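Uncharacterized protein YppE (Bacillus subtilis, PDB 2IM8) is of unknown function, but folds as a single-chain, all-helical bundle belonging to a bacterial family (DUF1798) whose role is likewise uncharacterised. Local coordinates at residues A[8-13]-A[111-116]; A[15-20]-A[105-110]; A[49-54]-A[81-86]; A[59-64]-A[115-120]. All blocks are in the same frame, centred on the assembly; numbering follows the deposited sequence.

Interaction 1 (A[8-13]-A[111-116]). With PO4 (phosphate ion), chain C.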
# COMPACT_ATOMS: atom_id res chain seq x y z
N GLU A 8 -8.05 4.78 -8.14
CA GLU A 8 -8.28 5.59 -6.95
C GLU A 8 -7.73 4.86 -5.73
O GLU A 8 -7.07 5.46 -4.89
CB GLU A 8 -9.77 5.87 -6.75
CG GLU A 8 -10.41 6.64 -7.88
CD GLU A 8 -11.85 7.02 -7.57
OE1 GLU A 8 -12.65 6.11 -7.27
OE2 GLU A 8 -12.16 8.23 -7.61
N MSE A 9 -8.02 3.57 -5.64
CA MSE A 9 -7.54 2.78 -4.51
C MSE A 9 -6.01 2.75 -4.51
O MSE A 9 -5.38 2.75 -3.46
CB MSE A 9 -8.10 1.36 -4.57
CG MSE A 9 -9.57 1.28 -4.27
SE MSE A 9 -10.14 -0.55 -4.25
CE MSE A 9 -11.94 -0.29 -3.58
N THR A 10 -5.43 2.71 -5.70
CA THR A 10 -3.97 2.70 -5.82
C THR A 10 -3.39 4.01 -5.28
O THR A 10 -2.42 4.00 -4.52
CB THR A 10 -3.54 2.54 -7.29
OG1 THR A 10 -4.06 1.31 -7.80
CG2 THR A 10 -2.02 2.54 -7.41
N GLU A 11 -3.98 5.14 -5.67
CA GLU A 11 -3.48 6.43 -5.21
C GLU A 11 -3.70 6.61 -3.72
O GLU A 11 -2.90 7.25 -3.04
CB GLU A 11 -4.13 7.57 -6.00
CG GLU A 11 -3.66 7.66 -7.46
CD GLU A 11 -2.34 8.43 -7.65
OE1 GLU A 11 -1.48 8.43 -6.74
OE2 GLU A 11 -2.16 9.03 -8.74
N GLN A 12 -4.78 6.03 -3.21
CA GLN A 12 -5.10 6.11 -1.78
C GLN A 12 -4.02 5.37 -1.00
O GLN A 12 -3.52 5.87 0.00
CB GLN A 12 -6.47 5.46 -1.52
CG GLN A 12 -7.18 5.96 -0.27
CD GLN A 12 -8.58 5.40 -0.13
OE1 GLN A 12 -9.37 5.39 -1.08
NE2 GLN A 12 -8.91 4.95 1.08
N MSE A 13 -3.65 4.17 -1.45
CA MSE A 13 -2.62 3.39 -0.77
C MSE A 13 -1.26 4.09 -0.84
O MSE A 13 -0.47 4.05 0.11
CB MSE A 13 -2.52 1.99 -1.37
CG MSE A 13 -3.71 1.10 -1.00
SE MSE A 13 -3.70 -0.61 -1.90
CE MSE A 13 -2.25 -1.44 -0.95
N HIS A 111 2.97 1.84 -8.04
CA HIS A 111 3.26 2.64 -9.22
C HIS A 111 3.18 1.80 -10.49
O HIS A 111 2.73 2.29 -11.52
CB HIS A 111 4.64 3.28 -9.10
CG HIS A 111 4.67 4.41 -8.12
ND1 HIS A 111 5.76 4.67 -7.31
CD2 HIS A 111 3.74 5.34 -7.80
CE1 HIS A 111 5.49 5.71 -6.53
NE2 HIS A 111 4.27 6.13 -6.81
N ALA A 112 3.59 0.54 -10.41
CA ALA A 112 3.55 -0.37 -11.56
C ALA A 112 2.10 -0.59 -12.00
O ALA A 112 1.77 -0.50 -13.18
CB ALA A 112 4.18 -1.70 -11.20
N VAL A 113 1.23 -0.87 -11.04
CA VAL A 113 -0.19 -1.08 -11.34
C VAL A 113 -0.74 0.20 -11.95
O VAL A 113 -1.49 0.16 -12.93
CB VAL A 113 -0.97 -1.47 -10.05
CG1 VAL A 113 -2.46 -1.59 -10.33
CG2 VAL A 113 -0.45 -2.78 -9.51
N LYS A 114 -0.36 1.34 -11.38
CA LYS A 114 -0.80 2.63 -11.89
C LYS A 114 -0.35 2.79 -13.35
O LYS A 114 -1.13 3.23 -14.20
CB LYS A 114 -0.21 3.76 -11.05
CG LYS A 114 -0.54 5.16 -11.55
CD LYS A 114 0.14 6.22 -10.69
CE LYS A 114 -0.18 7.64 -11.15
NZ LYS A 114 0.46 8.66 -10.26
N ASP A 115 0.90 2.44 -13.62
CA ASP A 115 1.43 2.54 -14.98
C ASP A 115 0.64 1.66 -15.95
O ASP A 115 0.31 2.10 -17.04
CB ASP A 115 2.91 2.15 -15.04
CG ASP A 115 3.83 3.11 -14.29
OD1 ASP A 115 3.40 4.24 -13.94
OD2 ASP A 115 5.00 2.74 -14.06
N GLU A 116 0.35 0.41 -15.55
CA GLU A 116 -0.40 -0.51 -16.41
C GLU A 116 -1.78 0.07 -16.72
O GLU A 116 -2.22 0.07 -17.87
CB GLU A 116 -0.58 -1.88 -15.74
CG GLU A 116 0.68 -2.75 -15.65
CD GLU A 116 1.23 -3.20 -17.01
OE1 GLU A 116 0.43 -3.65 -17.87
OE2 GLU A 116 2.46 -3.12 -17.21
P PO4 C . 2.95 8.59 -13.45
O1 PO4 C . 1.89 9.60 -13.74
O2 PO4 C . 4.29 9.20 -13.69
O3 PO4 C . 2.77 7.41 -14.34
O4 PO4 C . 2.85 8.16 -12.03
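Lys-114 sets CG anti to its own backbone N (chi1 177°) and stays fully extended beyond it, so that its amine reaches the outer edge of the interface; Glu-11 meets it there by bending at chi2, which folds its carboxylate toward helix 96-121. The two chains form a salt bridge, Lys-114 NZ donating to Glu-11 OE2 at 3.1 Å. The ammonium approaches from above the carboxylate, 40° out of its plane. A second hydrogen bond runs from Lys-114 NZ to O4 of a phosphate ion at 3.0 Å, so one cation joins two anions; the phosphate probably comes from the crystallisation liquor. With only a methyl here, as in an alanine, the Glu-11 carboxylate would probably lose its positive mate and the phosphate its amine donor. Deeper in, Thr-10 turns CG2 to Lys-114 CB (4.2 Å) and its hydroxyl OG1 to Val-113 CG1 (4.2 Å). The buried Thr-10 hydroxyl has polar partners in Leu-6 O, one turn back in its own helix, and Trp-54 NE1 of helix 36-64, while Val-113 also packs on Trp-54. The segment axes approach to 9.8 Å with an angle of 153° between their directions. With Thr-10 and Val-113 buried inside and an ion pair bridging the outer edge, the antiparallel packing of first and last helices is that of an up-and-down four-helix bundle.

Interaction 2 (A[15-20]-A[105-110])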
# COMPACT_ATOMS: atom_id res chain seq x y z
N GLU A 15 -0.73 7.26 -0.91
CA GLU A 15 -0.77 8.33 0.07
C GLU A 15 -0.64 7.76 1.49
O GLU A 15 0.09 8.29 2.32
CB GLU A 15 -2.06 9.15 -0.08
CG GLU A 15 -2.10 10.37 0.84
CD GLU A 15 -3.35 11.24 0.67
OE1 GLU A 15 -4.03 11.15 -0.39
OE2 GLU A 15 -3.64 12.04 1.59
N VAL A 16 -1.36 6.68 1.77
CA VAL A 16 -1.29 6.04 3.09
C VAL A 16 0.17 5.68 3.38
O VAL A 16 0.66 5.89 4.49
CB VAL A 16 -2.12 4.73 3.14
CG1 VAL A 16 -1.78 3.92 4.40
CG2 VAL A 16 -3.60 5.07 3.10
N ALA A 17 0.84 5.13 2.37
CA ALA A 17 2.24 4.74 2.51
C ALA A 17 3.19 5.94 2.71
O ALA A 17 4.08 5.89 3.56
CB ALA A 17 2.68 3.93 1.29
N GLU A 18 3.00 7.00 1.94
CA GLU A 18 3.86 8.17 2.07
C GLU A 18 3.59 8.92 3.37
O GLU A 18 4.53 9.40 4.01
CB GLU A 18 3.70 9.11 0.85
CG GLU A 18 4.08 8.41 -0.45
CD GLU A 18 4.13 9.33 -1.65
OE1 GLU A 18 3.23 10.19 -1.79
OE2 GLU A 18 5.06 9.18 -2.47
N LYS A 19 2.33 9.02 3.75
CA LYS A 19 2.02 9.69 5.01
C LYS A 19 2.52 8.79 6.13
O LYS A 19 3.00 9.27 7.17
CB LYS A 19 0.51 9.91 5.15
CG LYS A 19 -0.03 11.05 4.29
CD LYS A 19 -1.50 11.29 4.55
CE LYS A 19 -1.76 11.55 6.03
NZ LYS A 19 -0.98 12.72 6.55
N GLY A 20 2.43 7.48 5.92
CA GLY A 20 2.90 6.54 6.92
C GLY A 20 4.39 6.68 7.16
O GLY A 20 4.85 6.63 8.30
N SER A 105 9.09 -1.37 -1.61
CA SER A 105 8.46 -2.51 -2.28
C SER A 105 6.98 -2.23 -2.59
O SER A 105 6.49 -2.48 -3.70
CB SER A 105 8.58 -3.75 -1.39
OG SER A 105 7.94 -4.86 -1.97
N VAL A 106 6.28 -1.72 -1.59
CA VAL A 106 4.86 -1.40 -1.74
C VAL A 106 4.67 -0.30 -2.78
O VAL A 106 3.88 -0.45 -3.72
CB VAL A 106 4.28 -0.93 -0.38
CG1 VAL A 106 2.90 -0.29 -0.57
CG2 VAL A 106 4.19 -2.12 0.58
N LEU A 107 5.40 0.79 -2.64
CA LEU A 107 5.28 1.91 -3.55
C LEU A 107 5.55 1.53 -5.01
O LEU A 107 4.80 1.95 -5.89
CB LEU A 107 6.22 3.06 -3.13
CG LEU A 107 5.73 3.85 -1.90
CD1 LEU A 107 6.79 4.85 -1.47
CD2 LEU A 107 4.40 4.56 -2.22
N TYR A 108 6.59 0.74 -5.26
CA TYR A 108 6.90 0.35 -6.63
C TYR A 108 5.78 -0.47 -7.26
O TYR A 108 5.38 -0.22 -8.40
CB TYR A 108 8.21 -0.44 -6.73
CG TYR A 108 8.40 -0.98 -8.13
CD1 TYR A 108 8.59 -0.12 -9.21
CD2 TYR A 108 8.26 -2.34 -8.40
CE1 TYR A 108 8.63 -0.59 -10.51
CE2 TYR A 108 8.30 -2.83 -9.71
CZ TYR A 108 8.48 -1.94 -10.76
OH TYR A 108 8.46 -2.40 -12.06
N THR A 109 5.28 -1.46 -6.53
CA THR A 109 4.20 -2.26 -7.09
C THR A 109 2.99 -1.37 -7.35
O THR A 109 2.33 -1.51 -8.38
CB THR A 109 3.81 -3.42 -6.16
OG1 THR A 109 4.94 -4.29 -5.99
CG2 THR A 109 2.63 -4.22 -6.75
N LEU A 110 2.71 -0.44 -6.44
CA LEU A 110 1.57 0.46 -6.61
C LEU A 110 1.77 1.31 -7.87
O LEU A 110 0.86 1.48 -8.68
CB LEU A 110 1.41 1.37 -5.38
CG LEU A 110 0.92 0.63 -4.13
CD1 LEU A 110 0.87 1.56 -2.92
CD2 LEU A 110 -0.45 0.02 -4.42
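In the middle of the interface between helix 3-29 and helix 96-121, antiparallel neighbours in the four-helix bundle, Leu-107 presses one methyl onto Ala-17. The contact is CD2 of Leu-107 against CB of Ala-17 at 4.0 Å, purely apolar. Leu-107 holds CG anti to its carbonyl carbon (chi1 -75°); with CD1 carried on in the extended direction (chi2 174°), the other branch, CD2, faces the alanine. The same methyl also lies against the aliphatic part of Glu-18, with CD2 of Leu-107 4.2 Å from CG of Glu-18, before that side chain runs on to its carboxylate on the solvent-exposed side. A single leucine methyl thus touches both an inward-facing alanine and the methylene of the residue that follows it. Because Ala-17 adds only a methyl group, the backbones come close: CA of Ala-17 and CA of Leu-107 are 7.3 Å apart. Around this pair the apolar layer goes on, with Leu-107 also touching Ile-14, and Leu-110, one turn further along, resting on Thr-10, Met-13 and Ile-14 and reaching Trp-54 of helix 36-64. Beside Ala-17 on helix 3-29, Val-16 packs on Phe-82 of helix 72-91. About 132 Å² is buried between the segments, a modest apolar patch in which one leucine methyl packs on an alanine, joining the first and last helices of an up-and-down four-helix bundle.

Interaction 3 (A[49-54]-A[81-86])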
# COMPACT_ATOMS: atom_id res chain seq x y z
N GLU A 49 -8.93 -3.53 4.68
CA GLU A 49 -10.05 -3.61 3.74
C GLU A 49 -9.65 -3.02 2.40
O GLU A 49 -9.94 -3.59 1.35
CB GLU A 49 -11.26 -2.83 4.26
CG GLU A 49 -11.90 -3.41 5.51
CD GLU A 49 -13.07 -2.56 6.00
OE1 GLU A 49 -14.02 -2.34 5.21
OE2 GLU A 49 -13.02 -2.10 7.16
N LEU A 50 -8.99 -1.87 2.45
CA LEU A 50 -8.52 -1.21 1.24
C LEU A 50 -7.58 -2.11 0.44
O LEU A 50 -7.76 -2.31 -0.76
CB LEU A 50 -7.81 0.10 1.61
CG LEU A 50 -7.10 0.91 0.52
CD1 LEU A 50 -8.03 1.15 -0.65
CD2 LEU A 50 -6.61 2.23 1.12
N ALA A 51 -6.57 -2.67 1.12
CA ALA A 51 -5.59 -3.54 0.47
C ALA A 51 -6.21 -4.77 -0.18
O ALA A 51 -5.80 -5.16 -1.27
CB ALA A 51 -4.52 -3.97 1.49
N ALA A 52 -7.19 -5.37 0.49
CA ALA A 52 -7.86 -6.56 -0.03
C ALA A 52 -8.65 -6.27 -1.31
O ALA A 52 -8.56 -7.01 -2.29
CB ALA A 52 -8.78 -7.16 1.05
N ARG A 53 -9.43 -5.19 -1.29
CA ARG A 53 -10.22 -4.81 -2.46
C ARG A 53 -9.32 -4.41 -3.63
O ARG A 53 -9.65 -4.67 -4.79
CB ARG A 53 -11.14 -3.64 -2.09
CG ARG A 53 -12.08 -3.97 -0.94
CD ARG A 53 -12.78 -2.74 -0.41
NE ARG A 53 -13.50 -3.05 0.82
CZ ARG A 53 -14.15 -2.16 1.56
NH1 ARG A 53 -14.17 -0.88 1.20
NH2 ARG A 53 -14.77 -2.54 2.67
N TRP A 54 -8.20 -3.78 -3.31
CA TRP A 54 -7.25 -3.35 -4.33
C TRP A 54 -6.65 -4.59 -5.00
O TRP A 54 -6.64 -4.68 -6.22
CB TRP A 54 -6.12 -2.53 -3.69
CG TRP A 54 -5.06 -2.15 -4.65
CD1 TRP A 54 -5.09 -1.12 -5.55
CD2 TRP A 54 -3.81 -2.82 -4.85
NE1 TRP A 54 -3.93 -1.11 -6.29
CE2 TRP A 54 -3.13 -2.14 -5.87
CE3 TRP A 54 -3.20 -3.93 -4.24
CZ2 TRP A 54 -1.86 -2.54 -6.32
CZ3 TRP A 54 -1.94 -4.33 -4.68
CH2 TRP A 54 -1.28 -3.63 -5.71
N ASN A 81 3.17 -6.48 3.49
CA ASN A 81 4.11 -5.38 3.66
C ASN A 81 3.37 -4.07 3.96
O ASN A 81 3.79 -3.31 4.83
CB ASN A 81 4.97 -5.20 2.40
CG ASN A 81 6.06 -6.25 2.28
OD1 ASN A 81 6.70 -6.62 3.27
ND2 ASN A 81 6.31 -6.70 1.06
N PHE A 82 2.28 -3.83 3.25
CA PHE A 82 1.48 -2.63 3.45
C PHE A 82 0.94 -2.56 4.87
O PHE A 82 1.01 -1.50 5.51
CB PHE A 82 0.33 -2.61 2.45
CG PHE A 82 -0.55 -1.39 2.55
CD1 PHE A 82 -0.08 -0.13 2.15
CD2 PHE A 82 -1.85 -1.49 3.03
CE1 PHE A 82 -0.91 1.00 2.23
CE2 PHE A 82 -2.68 -0.36 3.11
CZ PHE A 82 -2.20 0.88 2.71
N LEU A 83 0.40 -3.67 5.37
CA LEU A 83 -0.13 -3.68 6.73
C LEU A 83 0.96 -3.50 7.77
O LEU A 83 0.73 -2.90 8.83
CB LEU A 83 -0.91 -4.97 7.00
CG LEU A 83 -2.36 -5.01 6.53
CD1 LEU A 83 -2.44 -4.64 5.06
CD2 LEU A 83 -2.93 -6.39 6.77
N GLU A 84 2.15 -4.02 7.51
CA GLU A 84 3.23 -3.83 8.47
C GLU A 84 3.58 -2.34 8.46
O GLU A 84 3.74 -1.72 9.51
CB GLU A 84 4.46 -4.66 8.11
CG GLU A 84 5.70 -4.27 8.93
CD GLU A 84 6.86 -5.24 8.80
OE1 GLU A 84 7.02 -5.85 7.72
OE2 GLU A 84 7.63 -5.35 9.78
N LEU A 85 3.67 -1.77 7.25
CA LEU A 85 3.98 -0.36 7.08
C LEU A 85 2.99 0.49 7.88
O LEU A 85 3.40 1.42 8.58
CB LEU A 85 3.96 0.00 5.58
CG LEU A 85 3.61 1.39 5.01
CD1 LEU A 85 4.01 2.53 5.93
CD2 LEU A 85 4.31 1.52 3.65
N VAL A 86 1.71 0.16 7.79
CA VAL A 86 0.70 0.92 8.52
C VAL A 86 0.90 0.84 10.03
O VAL A 86 0.98 1.87 10.71
CB VAL A 86 -0.72 0.46 8.16
CG1 VAL A 86 -1.74 1.14 9.08
CG2 VAL A 86 -1.02 0.82 6.70
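Ala-51 points its methyl at helix 72-91 and meets two side chains there at once, the ring of Phe-82 and a branch of Leu-83. The ring comes at the methyl obliquely, with CD2 of Phe-82 4.0 Å from CB of Ala-51. Phe-82 has CG anti to its backbone N (chi1 -179°), which sends the ring past Ala-51 toward helix 3-29, with CD2 as the flank that touches the methyl. One face of that ring is covered from its own helix by CG2 of Val-86, 4.1 Å above the plane and displaced toward the rim. Leu-83 starts off differently, with CG anti to its carbonyl carbon (chi1 -83°), and bends so that CD1 ends 4.2 Å from the same CB of Ala-51. The ring and the leucine methyl lie side by side on the same side of the Ala-51 methyl, and CA of Ala-51 lies 7.7 Å from CA of Phe-82. The ring reaches further into the protein, touching Val-16 of helix 3-29 and Asn-47, one turn back from Ala-51. On the outer surface Glu-49 OE1 and Arg-53 NH2 pair at 2.7 Å, a salt bridge within one helix. Inside, this buried packing joins the consecutive antiparallel helices 36-64 and 72-91 of the bundle.

Interaction 4 (A[59-64]-A[115-120])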
# COMPACT_ATOMS: atom_id res chain seq x y z
N LEU A 59 -5.60 -8.12 -9.37
CA LEU A 59 -5.54 -9.46 -9.94
C LEU A 59 -6.49 -9.60 -11.13
O LEU A 59 -6.16 -10.24 -12.13
CB LEU A 59 -5.86 -10.50 -8.87
CG LEU A 59 -4.79 -10.64 -7.79
CD1 LEU A 59 -5.29 -11.59 -6.71
CD2 LEU A 59 -3.48 -11.16 -8.41
N GLU A 60 -7.68 -9.01 -11.02
CA GLU A 60 -8.65 -9.07 -12.12
C GLU A 60 -8.01 -8.41 -13.34
O GLU A 60 -8.06 -8.94 -14.45
CB GLU A 60 -9.94 -8.31 -11.75
CG GLU A 60 -10.84 -9.04 -10.77
CD GLU A 60 -12.15 -8.31 -10.54
OE1 GLU A 60 -12.81 -7.94 -11.54
OE2 GLU A 60 -12.52 -8.10 -9.36
N LEU A 61 -7.40 -7.25 -13.11
CA LEU A 61 -6.74 -6.49 -14.17
C LEU A 61 -5.73 -7.30 -14.98
O LEU A 61 -5.67 -7.17 -16.20
CB LEU A 61 -6.02 -5.28 -13.57
CG LEU A 61 -5.16 -4.46 -14.55
CD1 LEU A 61 -6.06 -3.64 -15.45
CD2 LEU A 61 -4.22 -3.54 -13.78
N ILE A 62 -4.94 -8.14 -14.30
CA ILE A 62 -3.92 -8.92 -14.98
C ILE A 62 -4.44 -10.20 -15.63
O ILE A 62 -3.77 -10.77 -16.49
CB ILE A 62 -2.76 -9.28 -14.03
CG1 ILE A 62 -3.21 -10.30 -12.99
CG2 ILE A 62 -2.25 -8.02 -13.35
CD1 ILE A 62 -2.08 -10.81 -12.11
N LYS A 63 -5.62 -10.65 -15.23
CA LYS A 63 -6.19 -11.86 -15.83
C LYS A 63 -6.87 -11.54 -17.16
O LYS A 63 -6.68 -12.26 -18.13
CB LYS A 63 -7.18 -12.53 -14.88
CG LYS A 63 -6.57 -13.66 -14.06
CD LYS A 63 -7.58 -14.29 -13.11
CE LYS A 63 -8.76 -14.90 -13.87
NZ LYS A 63 -9.77 -15.49 -12.94
N VAL A 64 -7.65 -10.47 -17.19
CA VAL A 64 -8.36 -10.07 -18.41
C VAL A 64 -7.39 -9.92 -19.59
O VAL A 64 -7.61 -10.50 -20.66
CB VAL A 64 -9.13 -8.75 -18.21
CG1 VAL A 64 -8.26 -7.73 -17.51
CG2 VAL A 64 -9.60 -8.20 -19.55
N ASP A 115 0.90 2.44 -13.62
CA ASP A 115 1.43 2.54 -14.98
C ASP A 115 0.64 1.66 -15.95
O ASP A 115 0.31 2.10 -17.04
CB ASP A 115 2.91 2.15 -15.04
CG ASP A 115 3.83 3.11 -14.29
OD1 ASP A 115 3.40 4.24 -13.94
OD2 ASP A 115 5.00 2.74 -14.06
N GLU A 116 0.35 0.41 -15.55
CA GLU A 116 -0.40 -0.51 -16.41
C GLU A 116 -1.78 0.07 -16.72
O GLU A 116 -2.22 0.07 -17.87
CB GLU A 116 -0.58 -1.88 -15.74
CG GLU A 116 0.68 -2.75 -15.65
CD GLU A 116 1.23 -3.20 -17.01
OE1 GLU A 116 0.43 -3.65 -17.87
OE2 GLU A 116 2.46 -3.12 -17.21
N ILE A 117 -2.46 0.55 -15.69
CA ILE A 117 -3.78 1.13 -15.87
C ILE A 117 -3.75 2.25 -16.91
O ILE A 117 -4.49 2.21 -17.89
CB ILE A 117 -4.33 1.68 -14.54
CG1 ILE A 117 -4.58 0.53 -13.57
CG2 ILE A 117 -5.59 2.49 -14.81
CD1 ILE A 117 -5.07 0.97 -12.20
N ALA A 118 -2.90 3.24 -16.68
CA ALA A 118 -2.78 4.38 -17.59
C ALA A 118 -2.41 3.95 -19.01
O ALA A 118 -2.94 4.50 -19.99
CB ALA A 118 -1.74 5.36 -17.06
N ARG A 119 -1.53 2.97 -19.13
CA ARG A 119 -1.09 2.47 -20.43
C ARG A 119 -2.23 1.81 -21.21
O ARG A 119 -2.43 2.07 -22.39
CB ARG A 119 0.05 1.47 -20.24
CG ARG A 119 0.70 1.01 -21.53
CD ARG A 119 1.82 0.02 -21.25
NE ARG A 119 1.33 -1.26 -20.75
CZ ARG A 119 0.56 -2.09 -21.45
NH1 ARG A 119 0.21 -1.78 -22.69
NH2 ARG A 119 0.16 -3.24 -20.92
N GLU A 120 -2.98 0.94 -20.53
CA GLU A 120 -4.09 0.22 -21.14
C GLU A 120 -5.37 1.03 -21.24
O GLU A 120 -6.22 0.77 -22.10
CB GLU A 120 -4.35 -1.07 -20.37
CG GLU A 120 -3.23 -2.08 -20.54
CD GLU A 120 -2.98 -2.90 -19.29
OE1 GLU A 120 -3.89 -3.64 -18.87
OE2 GLU A 120 -1.86 -2.79 -18.74
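Leu-61 reaches over to helix 96-121 and spreads its two methyls on it, at the end of the four-helix bundle where helix 36-64 stops. CD2 of Leu-61 lies 4.1 Å from CG1 of Ile-117, the two side chains crossing at about a right angle, and the same CD2 also grazes CB of Glu-116 at 4.5 Å. The other methyl, CD1 of Leu-61, is 4.1 Å from OE1 of Glu-120, a van der Waals contact with a carboxylate. CG anti to the backbone N (chi1 174°) carries both leucine methyls on toward helix 96-121. These helices run in the same general direction, as the second and fourth of an up-and-down bundle do, but are inclined by 46° with their segment axes 11.7 Å apart, so Leu-61 alone of 59-64 spans the distance to 115-120. From helix 3-29, Leu-6 packs on both Leu-61 and Ile-117, and Leu-7 also touches Ile-117. The next shell fixes the buried Glu-116: its OE2 accepts from the backbone N of Tyr-69 and its OE1 from that of Lys-68, tying helix 96-121 to the loop after helix 36-64, whose Pro-67 and Val-70 pack on the same glutamate. Arg-119 sits between two acids, pairing by charge alone through NH2 with OE2 of Glu-120 at 3.0 Å. The other pairing is a true hydrogen bond, NH2 of Arg-119 to OE1 of Glu-116 at 3.1 Å with an N-H...O angle of 162°.

Followed from the N terminus, interaction 1 closes the widest loop, bringing 8-13 on the first helix back to 111-116 on the last. Interaction 2 nests within it, joining the same two helices nearer the middle of the chain. Interaction 3 nests inside both, pairing the second and third helices. Interaction 4 starts at 59-64 and ends at 115-120, sharing Asp-115 and Glu-116 with interaction 1; its loop crosses those of interactions 2 and 3. Interactions 1, 2 and 3 meet in the core, where Trp-54 packs on Met-13, Leu-110 and Val-113, whereas interaction 4 ties the second and fourth helices at one end, its centre about 17 Å from the chain centre.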